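Local coordinates for De Novo Protein OR329 (Artificial gene, PDB 4HXT) that is a computationally designed armadillo-repeat protein with no known natural function, probably made as a regular helical scaffold for studies of designed self-assembly, at residues S35-K38 / A39-A43. Numbering follows the deposited sequence.
Sequences SAIK and AIVDA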
loop_
_atom_site.group_PDB
_atom_site.type_symbol
_atom_site.label_atom_id
_atom_site.label_comp_id
_atom_site.label_asym_id
_atom_site.label_seq_id
_atom_site.Cartn_x
_atom_site.Cartn_y
_atom_site.Cartn_z
ATOM N N SER A 35 13.533 9.815 18.283
ATOM C CA SER A 35 14.949 10.157 18.293
ATOM C C SER A 35 15.717 9.117 19.097
ATOM O O SER A 35 16.826 8.731 18.730
ATOM C CB SER A 35 15.151 11.548 18.903
ATOM O OG SER A 35 14.568 11.626 20.192
ATOM N N ALA A 36 15.121 8.669 20.199
ATOM C CA ALA A 36 15.744 7.661 21.049
ATOM C C ALA A 36 15.865 6.360 20.253
ATOM O O ALA A 36 16.873 5.653 20.337
ATOM C CB ALA A 36 14.905 7.439 22.299
ATOM N N ILE A 37 14.831 6.055 19.475
ATOM C CA ILE A 37 14.827 4.849 18.660
ATOM C C ILE A 37 15.902 4.943 17.586
ATOM O O ILE A 37 16.619 3.972 17.337
ATOM C CB ILE A 37 13.446 4.622 18.001
ATOM C CG1 ILE A 37 12.403 4.337 19.087
ATOM C CG2 ILE A 37 13.521 3.475 17.013
ATOM C CD1 ILE A 37 11.039 3.905 18.561
ATOM N N LYS A 38 16.027 6.110 16.960
ATOM C CA LYS A 38 17.035 6.297 15.924
ATOM C C LYS A 38 18.437 6.134 16.502
ATOM O O LYS A 38 19.352 5.690 15.812
ATOM C CB LYS A 38 16.898 7.676 15.268
ATOM C CG LYS A 38 18.065 8.028 14.355
ATOM C CD LYS A 38 17.704 9.098 13.335
ATOM C CE LYS A 38 17.485 8.489 11.953
ATOM N NZ LYS A 38 18.729 7.869 11.403
ATOM N N ALA A 39 18.600 6.489 17.771
ATOM C CA ALA A 39 19.895 6.357 18.425
ATOM C C ALA A 39 20.291 4.883 18.481
ATOM O O ALA A 39 21.433 4.518 18.196
ATOM C CB ALA A 39 19.827 6.932 19.826
ATOM N N ILE A 40 19.337 4.034 18.847
ATOM C CA ILE A 40 19.597 2.604 18.935
ATOM C C ILE A 40 19.925 2.047 17.557
ATOM O O ILE A 40 20.854 1.246 17.399
ATOM C CB ILE A 40 18.376 1.852 19.504
ATOM C CG1 ILE A 40 18.072 2.348 20.921
ATOM C CG2 ILE A 40 18.647 0.353 19.511
ATOM C CD1 ILE A 40 16.825 1.728 21.540
ATOM N N VAL A 41 19.166 2.481 16.554
ATOM C CA VAL A 41 19.387 2.007 15.194
ATOM C C VAL A 41 20.762 2.404 14.669
ATOM O O VAL A 41 21.477 1.579 14.093
ATOM C CB VAL A 41 18.307 2.547 14.236
ATOM C CG1 VAL A 41 18.632 2.136 12.810
ATOM C CG2 VAL A 41 16.933 2.008 14.641
ATOM N N ASP A 42 21.133 3.664 14.865
ATOM C CA ASP A 42 22.428 4.144 14.397
ATOM C C ASP A 42 23.567 3.459 15.142
ATOM O O ASP A 42 24.679 3.353 14.627
ATOM C CB ASP A 42 22.535 5.662 14.571
ATOM C CG ASP A 42 21.499 6.419 13.761
ATOM O OD1 ASP A 42 21.223 6.008 12.614
ATOM O OD2 ASP A 42 20.972 7.431 14.269
ATOM N N ALA A 43 23.283 2.988 16.353
ATOM C CA ALA A 43 24.289 2.308 17.162
ATOM C C ALA A 43 24.431 0.833 16.776
ATOM O O ALA A 43 25.200 0.094 17.395
ATOM C CB ALA A 43 23.935 2.435 18.642
#
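Helix 34-42, one of the short helices of a designed armadillo repeat, carries on its exposed flank an i to i+4 salt bridge between Lys38 and Asp42. Lys38 NZ lies 3.3 Å from Asp42 OD1, a weak bond between two exposed residues. Lys38 CG stands anti to the backbone N (chi1 170°), and bends at chi3 and chi4 bring the amine round to the carboxylate. The other carboxylate oxygen, Asp42 OD2, lies close alongside Lys38 CG at 3.0 Å and only 2.8 Å from Lys38 O, an acceptor like itself; both approaches are short enough to leave the exact placing of the carboxylate somewhat doubtful. Beneath the side chains the backbone repeats the pairing, Asp42 N giving a 2.9 Å hydrogen bond to Lys38 O. Val41 N likewise bonds to Ile37 O at 3.1 Å, and Ala39 N to Ser35 O at 3.0 Å.

The apolar residues serve the other faces. Ile37 CG2 and Val41 CG2 lie 4.4 Å apart, a loose branched pair one turn apart, with Ile37 touching Ala78 and Val41 touching Ala81 of helix 76-84. Ile40, buried, reaches Leu26 and Ile29 of helix 16-30 and Ile71 of helix 58-71, where a bulky aliphatic chain suits the core. The small Ala36 and Ala39 probably let neighbouring helices approach closely, Ala36 meeting Ile29 and Ala39 meeting Val4. Charged outside and aliphatic within, this is an amphipathic helix of the stacked helical repeats that build an armadillo solenoid.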